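Local coordinates for protein diguanylate cyclase (Pseudomonas aeruginosa, PDB 5M3C) that is a diguanylate cyclase-family protein with a GGDEF and an EAL domain, binding guanosine-5'-triphosphate and calcium in the first and calcium in the second, at residues Y151-K154 with S159-E162; N108-P113 with V123-G128; T77-R80 with F86-L89; A172-A177 with P225-P230. All coordinates share one frame; numbering follows the deposited sequence.

Interaction 1. Residues Y151-K154 with S159-E162; sequences YRAK and SRIE. With GTP (guanosine-5'-triphosphate), chain I.
The backbones approach most closely at Ala153 and Glu162, whose CA atoms are 5.2 Å apart, where the end of helix 139-155 passes over strand 161-163. No hydrogen bond crosses between the segments; the contact is packing around the small Ala153. Glu162 CG lies 3.5 Å from Ala153 CB. Arg160 CG reaches the same methyl at 3.8 Å. Arg152 adds a looser touch, its CG 4.1 Å from Glu162 CG, and the two side chains slant across each other.

Arg160 bends at chi3 (-60°), which turns its guanidinium back toward Glu162. NE and NH2 then grip one oxygen side-on: NE to Glu162 OE2 is 2.9 Å and NH2 to Glu162 OE2 is 2.8 Å. The oxygen lies almost in the guanidinium plane. Arg156 forms a further salt bridge to it.

Lys154 points away from the strand. Its NZ makes a weak hydrogen bond of 3.3 Å to O2G of guanosine-5'-triphosphate and a salt bridge to Asp43. The contact closes a beta-alpha-beta unit of the GGDEF domain. In it, Arg160 and Glu162 bond through their backbones to Val127 of strand 119-132, and Ile161 packs on helix 96-108.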
loop_
_atom_site.group_PDB
_atom_site.type_symbol
_atom_site.label_atom_id
_atom_site.label_comp_id
_atom_site.label_asym_id
_atom_site.label_seq_id
_atom_site.Cartn_x
_atom_site.Cartn_y
_atom_site.Cartn_z
ATOM N N TYR B 151 -17.037 4.756 -22.976
ATOM C CA TYR B 151 -16.851 5.768 -21.936
ATOM C C TYR B 151 -17.042 5.159 -20.546
ATOM O O TYR B 151 -16.352 5.524 -19.588
ATOM C CB TYR B 151 -17.806 6.951 -22.144
ATOM C CG TYR B 151 -17.339 7.924 -23.206
ATOM C CD1 TYR B 151 -16.120 8.575 -23.085
ATOM C CD2 TYR B 151 -18.118 8.195 -24.325
ATOM C CE1 TYR B 151 -15.685 9.462 -24.049
ATOM C CE2 TYR B 151 -17.690 9.082 -25.295
ATOM C CZ TYR B 151 -16.472 9.711 -25.150
ATOM O OH TYR B 151 -16.034 10.598 -26.105
ATOM N N ARG B 152 -17.977 4.221 -20.441
ATOM C CA ARG B 152 -18.169 3.484 -19.199
ATOM C C ARG B 152 -16.903 2.710 -18.840
ATOM O O ARG B 152 -16.395 2.820 -17.730
ATOM C CB ARG B 152 -19.351 2.523 -19.329
ATOM C CG ARG B 152 -19.616 1.682 -18.092
ATOM C CD ARG B 152 -19.965 2.541 -16.888
ATOM N NE ARG B 152 -20.749 1.797 -15.904
ATOM C CZ ARG B 152 -21.113 2.270 -14.718
ATOM N NH1 ARG B 152 -21.828 1.516 -13.892
ATOM N NH2 ARG B 152 -20.760 3.496 -14.352
ATOM N N ALA B 153 -16.395 1.927 -19.786
ATOM C CA ALA B 153 -15.140 1.214 -19.583
ATOM C C ALA B 153 -14.048 2.206 -19.224
ATOM O O ALA B 153 -13.135 1.899 -18.457
ATOM C CB ALA B 153 -14.758 0.446 -20.839
ATOM N N LYS B 154 -14.153 3.402 -19.790
ATOM C CA LYS B 154 -13.194 4.469 -19.537
ATOM C C LYS B 154 -13.287 4.945 -18.089
ATOM O O LYS B 154 -12.271 5.270 -17.483
ATOM C CB LYS B 154 -13.444 5.644 -20.493
ATOM C CG LYS B 154 -12.190 6.261 -21.090
ATOM C CD LYS B 154 -11.448 5.280 -21.985
ATOM C CE LYS B 154 -10.594 6.004 -23.011
ATOM N NZ LYS B 154 -9.588 5.112 -23.651
ATOM N N SER B 159 -8.188 -0.375 -19.775
ATOM C CA SER B 159 -7.719 -1.667 -20.247
ATOM C C SER B 159 -8.771 -2.726 -19.924
ATOM O O SER B 159 -8.441 -3.855 -19.560
ATOM C CB SER B 159 -6.385 -2.014 -19.586
ATOM O OG SER B 159 -5.790 -3.146 -20.194
ATOM N N ARG B 160 -10.041 -2.345 -20.059
ATOM C CA ARG B 160 -11.158 -3.215 -19.707
ATOM C C ARG B 160 -12.231 -3.204 -20.793
ATOM O O ARG B 160 -12.150 -2.443 -21.756
ATOM C CB ARG B 160 -11.770 -2.777 -18.371
ATOM C CG ARG B 160 -12.430 -1.408 -18.414
ATOM C CD ARG B 160 -13.030 -1.017 -17.073
ATOM N NE ARG B 160 -14.048 -1.963 -16.628
ATOM C CZ ARG B 160 -13.885 -2.831 -15.633
ATOM N NH1 ARG B 160 -12.742 -2.880 -14.961
ATOM N NH2 ARG B 160 -14.871 -3.653 -15.304
ATOM N N ILE B 161 -13.237 -4.054 -20.620
ATOM C CA ILE B 161 -14.343 -4.167 -21.563
ATOM C C ILE B 161 -15.661 -3.904 -20.843
ATOM O O ILE B 161 -15.825 -4.293 -19.690
ATOM C CB ILE B 161 -14.373 -5.569 -22.205
ATOM C CG1 ILE B 161 -13.139 -5.759 -23.088
ATOM C CG2 ILE B 161 -15.637 -5.766 -23.024
ATOM C CD1 ILE B 161 -12.962 -7.166 -23.619
ATOM N N GLU B 162 -16.593 -3.234 -21.515
ATOM C CA GLU B 162 -17.909 -2.996 -20.928
ATOM C C GLU B 162 -19.037 -3.163 -21.935
ATOM O O GLU B 162 -18.909 -2.796 -23.104
ATOM C CB GLU B 162 -17.977 -1.599 -20.312
ATOM C CG GLU B 162 -17.128 -1.430 -19.061
ATOM C CD GLU B 162 -17.636 -2.245 -17.885
ATOM O OE1 GLU B 162 -18.871 -2.339 -17.707
ATOM O OE2 GLU B 162 -16.799 -2.782 -17.132
HETATM P PG GTP I . -8.244 8.688 -22.602
HETATM O O1G GTP I . -9.034 9.546 -21.643
HETATM O O2G GTP I . -7.839 7.341 -22.054
HETATM O O3G GTP I . -8.819 8.625 -23.996
HETATM O O3B GTP I . -6.820 9.425 -22.763
HETATM P PB GTP I . -6.349 10.059 -24.167
HETATM O O1B GTP I . -5.142 10.930 -23.914
HETATM O O2B GTP I . -6.262 8.955 -25.195
HETATM O O3A GTP I . -7.604 11.019 -24.490
HETATM P PA GTP I . -8.037 11.413 -25.990
HETATM O O1A GTP I . -8.689 12.774 -25.953
HETATM O O2A GTP I . -8.765 10.245 -26.617
HETATM O "O5'" GTP I . -6.623 11.569 -26.723
HETATM C "C5'" GTP I . -6.517 11.200 -28.088
HETATM C "C4'" GTP I . -5.071 11.385 -28.498
HETATM O "O4'" GTP I . -4.834 10.705 -29.732
HETATM C "C3'" GTP I . -4.740 12.858 -28.705
HETATM O "O3'" GTP I . -3.642 13.253 -27.877
HETATM C "C2'" GTP I . -4.381 12.973 -30.171
HETATM O "O2'" GTP I . -3.282 13.860 -30.392
HETATM C "C1'" GTP I . -4.028 11.547 -30.551
HETATM N N9 GTP I . -4.274 11.321 -31.987
HETATM C C8 GTP I . -5.460 11.364 -32.616
HETATM N N7 GTP I . -5.296 11.110 -33.941
HETATM C C5 GTP I . -3.985 10.903 -34.159
HETATM C C6 GTP I . -3.126 10.588 -35.320
HETATM O O6 GTP I . -3.625 10.452 -36.455
HETATM N N1 GTP I . -1.807 10.452 -35.118
HETATM C C2 GTP I . -1.251 10.593 -33.899
HETATM N N2 GTP I . 0.090 10.442 -33.767
HETATM N N3 GTP I . -1.978 10.882 -32.794
HETATM C C4 GTP I . -3.317 11.044 -32.865
#

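Interaction 2. Residues N108-P113 with V123-G128; sequences NAFTAP and VSASVG
Phe110 packs on Val123 and Ala125 where the connection after helix 96-108 meets strand 119-132 of the GGDEF-domain sheet. The segment 108-113 leads on to strand 114-116, which pairs with the same long strand. This is a buried contact between that connection and the strand, carried by one aromatic ring.

Ala125 covers one face of that ring. Its CB is 3.8 Å from the centroid of the Phe110 ring and 18° off the ring normal, a CH-pi contact. The methyl is shifted toward the rim, and CZ of Phe110 is its nearest ring atom. Val123 meets the ring differently, at the edge. Its CG2 lies in the ring plane, 3.8 Å from Phe110 CD1. CG of Phe110 stands anti to the carbonyl carbon (chi1 -71°), which carries the ring over to the strand.

Ser124 and Ser126 point away from the ring. Both hydroxyls are hydrogen-bonded to the carboxylate of Asp43, so this strand has an apolar side under Phe110 and a polar side facing Asp43, with the Ser124 side chain about 8 Å from the bound guanosine-5'-triphosphate. Arg67 binds the carbonyl oxygens of Ala109 and Pro113 and ties the connecting segment to helix 54-70. Pro113 also packs on Gly10 of the second subunit. Within the turn, Thr111 N is hydrogen-bonded to Asn108 O at 3.2 Å. The hydroxyl repeats the link: Thr111 OG1 donates to Asn108 OD1 at 2.8 Å, tilted 24° from the carbonyl plane.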
loop_
_atom_site.group_PDB
_atom_site.type_symbol
_atom_site.label_atom_id
_atom_site.label_comp_id
_atom_site.label_asym_id
_atom_site.label_seq_id
_atom_site.Cartn_x
_atom_site.Cartn_y
_atom_site.Cartn_z
ATOM N N ASN B 108 -6.527 -8.721 -25.399
ATOM C CA ASN B 108 -5.246 -9.392 -25.244
ATOM C C ASN B 108 -4.267 -9.013 -26.352
ATOM O O ASN B 108 -3.067 -9.275 -26.244
ATOM C CB ASN B 108 -5.443 -10.906 -25.220
ATOM C CG ASN B 108 -4.213 -11.646 -24.730
ATOM O OD1 ASN B 108 -3.515 -11.182 -23.825
ATOM N ND2 ASN B 108 -3.940 -12.807 -25.325
ATOM N N ALA B 109 -4.775 -8.399 -27.414
ATOM C CA ALA B 109 -3.925 -7.946 -28.510
ATOM C C ALA B 109 -3.053 -6.778 -28.062
ATOM O O ALA B 109 -2.018 -6.492 -28.668
ATOM C CB ALA B 109 -4.771 -7.548 -29.710
ATOM N N PHE B 110 -3.483 -6.107 -26.996
ATOM C CA PHE B 110 -2.751 -4.972 -26.438
ATOM C C PHE B 110 -1.788 -5.390 -25.326
ATOM O O PHE B 110 -1.071 -4.553 -24.773
ATOM C CB PHE B 110 -3.729 -3.924 -25.902
ATOM C CG PHE B 110 -4.471 -3.185 -26.977
ATOM C CD1 PHE B 110 -3.905 -2.079 -27.593
ATOM C CD2 PHE B 110 -5.729 -3.598 -27.379
ATOM C CE1 PHE B 110 -4.582 -1.399 -28.586
ATOM C CE2 PHE B 110 -6.412 -2.920 -28.371
ATOM C CZ PHE B 110 -5.837 -1.819 -28.975
ATOM N N THR B 111 -1.776 -6.678 -24.997
ATOM C CA THR B 111 -0.888 -7.192 -23.961
ATOM C C THR B 111 0.567 -7.032 -24.382
ATOM O O THR B 111 1.380 -6.470 -23.650
ATOM C CB THR B 111 -1.169 -8.673 -23.663
ATOM O OG1 THR B 111 -2.363 -8.781 -22.878
ATOM N N ALA B 112 0.891 -7.524 -25.571
ATOM C CA ALA B 112 2.233 -7.360 -26.116
ATOM C C ALA B 112 2.457 -5.909 -26.536
ATOM O O ALA B 112 1.508 -5.203 -26.881
ATOM C CB ALA B 112 2.438 -8.290 -27.302
ATOM N N PRO B 113 3.719 -5.460 -26.515
ATOM C CA PRO B 113 4.007 -4.102 -26.944
ATOM C C PRO B 113 3.947 -4.000 -28.458
ATOM O O PRO B 113 3.776 -5.011 -29.138
ATOM C CB PRO B 113 5.432 -3.868 -26.439
ATOM C CG PRO B 113 6.049 -5.226 -26.361
ATOM C CD PRO B 113 4.943 -6.241 -26.267
ATOM N N VAL B 123 0.862 0.049 -25.407
ATOM C CA VAL B 123 -0.313 0.903 -25.400
ATOM C C VAL B 123 -1.514 0.054 -25.004
ATOM O O VAL B 123 -1.541 -1.152 -25.249
ATOM C CB VAL B 123 -0.561 1.555 -26.776
ATOM C CG1 VAL B 123 0.747 2.050 -27.376
ATOM C CG2 VAL B 123 -1.233 0.575 -27.718
ATOM N N SER B 124 -2.498 0.690 -24.384
ATOM C CA SER B 124 -3.684 -0.006 -23.910
ATOM C C SER B 124 -4.927 0.601 -24.548
ATOM O O SER B 124 -4.836 1.588 -25.278
ATOM C CB SER B 124 -3.769 0.096 -22.389
ATOM O OG SER B 124 -4.952 -0.503 -21.903
ATOM N N ALA B 125 -6.087 0.013 -24.274
ATOM C CA ALA B 125 -7.336 0.504 -24.846
ATOM C C ALA B 125 -8.540 0.088 -24.014
ATOM O O ALA B 125 -8.504 -0.919 -23.310
ATOM C CB ALA B 125 -7.489 0.004 -26.274
ATOM N N SER B 126 -9.604 0.879 -24.101
ATOM C CA SER B 126 -10.868 0.548 -23.456
ATOM C C SER B 126 -11.881 0.149 -24.525
ATOM O O SER B 126 -11.860 0.674 -25.638
ATOM C CB SER B 126 -11.384 1.738 -22.652
ATOM O OG SER B 126 -10.387 2.210 -21.765
ATOM N N VAL B 127 -12.769 -0.782 -24.195
ATOM C CA VAL B 127 -13.669 -1.330 -25.198
ATOM C C VAL B 127 -15.120 -1.323 -24.744
ATOM O O VAL B 127 -15.453 -1.816 -23.662
ATOM C CB VAL B 127 -13.279 -2.774 -25.564
ATOM C CG1 VAL B 127 -14.124 -3.271 -26.727
ATOM C CG2 VAL B 127 -11.800 -2.856 -25.904
ATOM N N GLY B 128 -15.982 -0.764 -25.587
ATOM C CA GLY B 128 -17.417 -0.777 -25.332
ATOM C C GLY B 128 -18.091 -1.688 -26.331
ATOM O O GLY B 128 -17.698 -1.727 -27.493
#

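Interaction 3. Residues T77-R80 with F86-L89; sequences TVAR and FIIL
Val78 and Ile88 lie side by side and point the same way, with Val78 CG1 3.8 Å from Ile88 CG1. They form a non-hydrogen-bonded pair. Arg80 and Phe86 form the next such pair on the same face. Phe86 CD2 comes within 4.2 Å of Arg80 CA at an oblique approach, while Ala79 O lies at the ring edge. Arg80 extends past the ring. Its guanidinium bonds to Asp6 and to Gly83 O, and the side chain touches guanosine-5'-triphosphate.

The other face carries Thr77, Ala79, Ile87 and Leu89. Thr77 CG2 rests 3.8 Å from Leu89 CB. Ile87 splits its branches. CG1 is anti to the backbone N (chi1 -163°) and leads away, while CG2 stays 3.9 Å from Ala79 CB. Phe17 of helix 14-31 covers Ala79, Ile87 and Leu89. Leu72 touches Val78 and Ile88 on the opposite face.

Backbone bonds fix this arrangement. Ala79 and Ile87 exchange a pair: Ala79 N to Ile87 O and Ile87 N to Ala79 O, each 2.8 Å. Leu89 N reaches Thr77 O at 3.0 Å, and the return bond from Thr77 N to Leu89 O is weak at 3.3 Å. The short strand axes run at 158°, close to antiparallel.

This is a beta hairpin. Phe86 is the last residue of the GGDEF signature at its turn, which also includes the calcium ligand Asp84. The hairpin is the hallmark of this domain family.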
loop_
_atom_site.group_PDB
_atom_site.type_symbol
_atom_site.label_atom_id
_atom_site.label_comp_id
_atom_site.label_asym_id
_atom_site.label_seq_id
_atom_site.Cartn_x
_atom_site.Cartn_y
_atom_site.Cartn_z
ATOM N N THR B 77 -15.115 -6.880 -39.707
ATOM C CA THR B 77 -14.491 -5.693 -40.294
ATOM C C THR B 77 -14.059 -4.687 -39.223
ATOM O O THR B 77 -14.840 -4.321 -38.345
ATOM C CB THR B 77 -15.422 -5.000 -41.320
ATOM O OG1 THR B 77 -15.147 -3.591 -41.355
ATOM C CG2 THR B 77 -16.889 -5.220 -40.968
ATOM N N VAL B 78 -12.802 -4.257 -39.306
ATOM C CA VAL B 78 -12.251 -3.264 -38.391
ATOM C C VAL B 78 -12.077 -1.946 -39.125
ATOM O O VAL B 78 -11.547 -1.918 -40.233
ATOM C CB VAL B 78 -10.866 -3.681 -37.863
ATOM C CG1 VAL B 78 -10.425 -2.755 -36.741
ATOM C CG2 VAL B 78 -10.889 -5.122 -37.387
ATOM N N ALA B 79 -12.510 -0.855 -38.504
ATOM C CA ALA B 79 -12.434 0.451 -39.145
ATOM C C ALA B 79 -11.885 1.496 -38.193
ATOM O O ALA B 79 -12.028 1.377 -36.978
ATOM C CB ALA B 79 -13.810 0.866 -39.638
ATOM N N ARG B 80 -11.245 2.520 -38.744
ATOM C CA ARG B 80 -10.888 3.684 -37.951
ATOM C C ARG B 80 -12.032 4.692 -38.025
ATOM O O ARG B 80 -12.322 5.244 -39.085
ATOM C CB ARG B 80 -9.573 4.319 -38.423
ATOM C CG ARG B 80 -9.375 5.738 -37.908
ATOM C CD ARG B 80 -7.997 5.983 -37.310
ATOM N NE ARG B 80 -7.117 6.744 -38.194
ATOM C CZ ARG B 80 -6.263 7.682 -37.783
ATOM N NH1 ARG B 80 -5.500 8.319 -38.663
ATOM N NH2 ARG B 80 -6.173 7.998 -36.497
ATOM N N PHE B 86 -11.142 3.305 -32.845
ATOM C CA PHE B 86 -11.434 2.285 -33.841
ATOM C C PHE B 86 -12.800 1.692 -33.550
ATOM O O PHE B 86 -13.230 1.632 -32.395
ATOM C CB PHE B 86 -10.380 1.181 -33.807
ATOM C CG PHE B 86 -8.981 1.675 -34.021
ATOM C CD1 PHE B 86 -8.235 2.156 -32.958
ATOM C CD2 PHE B 86 -8.413 1.663 -35.284
ATOM C CE1 PHE B 86 -6.946 2.616 -33.150
ATOM C CE2 PHE B 86 -7.126 2.123 -35.484
ATOM C CZ PHE B 86 -6.390 2.601 -34.415
ATOM N N ILE B 87 -13.482 1.254 -34.601
ATOM C CA ILE B 87 -14.795 0.649 -34.453
ATOM C C ILE B 87 -14.841 -0.658 -35.225
ATOM O O ILE B 87 -14.249 -0.780 -36.300
ATOM C CB ILE B 87 -15.910 1.605 -34.917
ATOM C CG1 ILE B 87 -17.259 1.139 -34.365
ATOM C CG2 ILE B 87 -15.930 1.717 -36.435
ATOM C CD1 ILE B 87 -18.276 2.252 -34.229
ATOM N N ILE B 88 -15.540 -1.637 -34.662
ATOM C CA ILE B 88 -15.517 -2.994 -35.184
ATOM C C ILE B 88 -16.921 -3.568 -35.307
ATOM O O ILE B 88 -17.800 -3.264 -34.500
ATOM C CB ILE B 88 -14.680 -3.910 -34.273
ATOM C CG1 ILE B 88 -13.236 -3.414 -34.220
ATOM C CG2 ILE B 88 -14.719 -5.348 -34.767
ATOM C CD1 ILE B 88 -12.401 -4.083 -33.151
ATOM N N LEU B 89 -17.117 -4.407 -36.321
ATOM C CA LEU B 89 -18.414 -5.009 -36.594
ATOM C C LEU B 89 -18.277 -6.527 -36.649
ATOM O O LEU B 89 -17.376 -7.055 -37.298
ATOM C CB LEU B 89 -18.973 -4.453 -37.912
ATOM C CG LEU B 89 -20.371 -4.845 -38.421
ATOM C CD1 LEU B 89 -20.282 -5.965 -39.447
ATOM C CD2 LEU B 89 -21.329 -5.215 -37.299
#

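Interaction 4. Residues A172-A177 with P225-P230; sequences ATERMA and PERFIP
The carboxylate of Glu174 and the guanidinium of Arg227 are the flat groups that meet here, their planes 36° apart. Glu174 OE1 approaches the guanidinium obliquely and lies 3.7 Å from Arg227 NH1. This is a long salt bridge without a hydrogen bond, so the attraction is probably just electrostatic. A second flat group, the Phe228 ring, plays no part in the bridge. One of its faces is covered from within its own helix by Pro225 CA, 3.5 Å above the ring plane and toward the rim.

Both charged side chains reach out to span the distance between the helices. Glu174 is extended beyond CG, which stands opposite the backbone N (chi1 154°). Arg227 starts in a similar way (chi1 -160°) but bends at chi3, bringing NH1 toward the acid. The two side chains cross at about a right angle. Little surface is buried, and Arg227 is exposed, so solvent probably weakens the bridge.

Within each helix a backbone bond spans one turn. Ala177 N bonds to Thr173 O at 2.8 Å, and Ile229 N bonds to Pro225 O at 2.8 Å. Pro230 N has no such bond, and helix 225-234 is kinked there. Arg175 makes a second link between the helices, a salt bridge to Asp234 at the far end of helix 225-234; it also pairs with Glu179 of its own helix.

The arrangement is a surface ion pair between helices. It joins helix 168-187, which leads from the GGDEF sheet toward the EAL strands, to helix 225-234 of the EAL domain.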
loop_
_atom_site.group_PDB
_atom_site.type_symbol
_atom_site.label_atom_id
_atom_site.label_comp_id
_atom_site.label_asym_id
_atom_site.label_seq_id
_atom_site.Cartn_x
_atom_site.Cartn_y
_atom_site.Cartn_z
ATOM N N ALA B 172 -22.458 9.209 -19.494
ATOM C CA ALA B 172 -21.341 9.647 -20.322
ATOM C C ALA B 172 -21.430 11.135 -20.624
ATOM O O ALA B 172 -20.434 11.851 -20.516
ATOM C CB ALA B 172 -21.305 8.853 -21.616
ATOM N N THR B 173 -22.618 11.601 -21.000
ATOM C CA THR B 173 -22.797 13.013 -21.322
ATOM C C THR B 173 -22.635 13.857 -20.060
ATOM O O THR B 173 -21.894 14.841 -20.064
ATOM C CB THR B 173 -24.165 13.309 -21.972
ATOM O OG1 THR B 173 -25.199 13.205 -20.991
ATOM C CG2 THR B 173 -24.451 12.347 -23.117
ATOM N N GLU B 174 -23.309 13.465 -18.978
ATOM C CA GLU B 174 -23.221 14.211 -17.714
ATOM C C GLU B 174 -21.773 14.453 -17.300
ATOM O O GLU B 174 -21.390 15.576 -16.947
ATOM C CB GLU B 174 -23.951 13.485 -16.579
ATOM C CG GLU B 174 -23.396 13.825 -15.199
ATOM C CD GLU B 174 -24.398 13.642 -14.071
ATOM O OE1 GLU B 174 -23.988 13.168 -12.991
ATOM O OE2 GLU B 174 -25.588 13.982 -14.254
ATOM N N ARG B 175 -20.976 13.390 -17.339
ATOM C CA ARG B 175 -19.565 13.485 -16.999
ATOM C C ARG B 175 -18.895 14.551 -17.859
ATOM O O ARG B 175 -18.078 15.327 -17.369
ATOM C CB ARG B 175 -18.866 12.141 -17.204
ATOM C CG ARG B 175 -17.672 11.915 -16.288
ATOM C CD ARG B 175 -16.456 11.439 -17.067
ATOM N NE ARG B 175 -15.897 12.515 -17.886
ATOM C CZ ARG B 175 -14.911 13.325 -17.502
ATOM N NH1 ARG B 175 -14.480 14.276 -18.321
ATOM N NH2 ARG B 175 -14.348 13.188 -16.306
ATOM N N MET B 176 -19.247 14.590 -19.142
ATOM C CA MET B 176 -18.689 15.587 -20.052
ATOM C C MET B 176 -19.152 16.995 -19.667
ATOM O O MET B 176 -18.362 17.940 -19.641
ATOM C CB MET B 176 -19.098 15.287 -21.497
ATOM C CG MET B 176 -18.399 14.089 -22.121
ATOM S SD MET B 176 -19.173 13.605 -23.679
ATOM C CE MET B 176 -18.219 12.150 -24.101
ATOM N N ALA B 177 -20.441 17.131 -19.374
ATOM C CA ALA B 177 -20.997 18.420 -18.996
ATOM C C ALA B 177 -20.287 18.952 -17.758
ATOM O O ALA B 177 -19.707 20.044 -17.777
ATOM C CB ALA B 177 -22.489 18.290 -18.739
ATOM N N PRO B 225 -18.164 17.643 -3.065
ATOM C CA PRO B 225 -16.735 17.465 -3.318
ATOM C C PRO B 225 -16.379 16.014 -3.645
ATOM O O PRO B 225 -15.513 15.765 -4.492
ATOM C CB PRO B 225 -16.087 17.889 -1.999
ATOM C CG PRO B 225 -17.070 18.816 -1.372
ATOM C CD PRO B 225 -18.419 18.301 -1.771
ATOM N N GLU B 226 -17.051 15.076 -2.980
ATOM C CA GLU B 226 -16.859 13.649 -3.243
ATOM C C GLU B 226 -17.143 13.338 -4.708
ATOM O O GLU B 226 -16.610 12.383 -5.273
ATOM C CB GLU B 226 -17.780 12.799 -2.359
ATOM C CG GLU B 226 -17.352 12.696 -0.902
ATOM C CD GLU B 226 -17.941 13.793 -0.035
ATOM O OE1 GLU B 226 -19.156 14.061 -0.164
ATOM O OE2 GLU B 226 -17.195 14.379 0.781
ATOM N N ARG B 227 -17.994 14.154 -5.314
ATOM C CA ARG B 227 -18.392 13.958 -6.694
ATOM C C ARG B 227 -17.441 14.692 -7.638
ATOM O O ARG B 227 -16.973 14.116 -8.617
ATOM C CB ARG B 227 -19.827 14.456 -6.874
ATOM C CG ARG B 227 -20.575 13.913 -8.080
ATOM C CD ARG B 227 -22.067 14.131 -7.880
ATOM N NE ARG B 227 -22.754 14.552 -9.097
ATOM C CZ ARG B 227 -23.793 15.386 -9.119
ATOM N NH1 ARG B 227 -24.359 15.714 -10.273
ATOM N NH2 ARG B 227 -24.263 15.905 -7.989
ATOM N N PHE B 228 -17.135 15.952 -7.333
ATOM C CA PHE B 228 -16.409 16.796 -8.284
ATOM C C PHE B 228 -14.891 16.804 -8.130
ATOM O O PHE B 228 -14.192 17.289 -9.021
ATOM C CB PHE B 228 -16.963 18.236 -8.302
ATOM C CG PHE B 228 -16.603 19.071 -7.095
ATOM C CD1 PHE B 228 -15.280 19.338 -6.774
ATOM C CD2 PHE B 228 -17.599 19.637 -6.309
ATOM C CE1 PHE B 228 -14.960 20.120 -5.677
ATOM C CE2 PHE B 228 -17.284 20.421 -5.213
ATOM C CZ PHE B 228 -15.964 20.663 -4.897
ATOM N N ILE B 229 -14.361 16.287 -7.024
ATOM C CA ILE B 229 -12.902 16.237 -6.880
ATOM C C ILE B 229 -12.299 15.102 -7.714
ATOM O O ILE B 229 -11.290 15.296 -8.403
ATOM C CB ILE B 229 -12.464 16.132 -5.411
ATOM C CG1 ILE B 229 -12.790 17.439 -4.687
ATOM C CG2 ILE B 229 -10.970 15.862 -5.321
ATOM C CD1 ILE B 229 -12.573 17.391 -3.191
ATOM N N PRO B 230 -12.919 13.914 -7.667
ATOM C CA PRO B 230 -12.484 12.851 -8.568
ATOM C C PRO B 230 -12.607 13.281 -10.027
ATOM O O PRO B 230 -11.734 12.976 -10.839
ATOM C CB PRO B 230 -13.450 11.703 -8.258
ATOM C CG PRO B 230 -13.955 11.978 -6.883
ATOM C CD PRO B 230 -13.998 13.473 -6.767
#

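In the fold
From the N terminus the contacts close one after another, and none nests in or crosses another. Interaction 3 comes first and closes the tight turn of a hairpin. Interaction 2 then closes the loop of nine residues between the connection after helix 96-108 and strand 119-132. Interaction 1 closes a short turn after helix 139-155. All three reach the same GGDEF sheet, and interactions 1 and 2 meet directly, since strands 119-132 and 161-163 are neighbours. Interaction 4 closes the longest loop, from helix 168-187 into the EAL domain. Tyr151 of interaction 1 packs on Ala172 and Met176 of interaction 4, so the GGDEF domain touches the connecting helix.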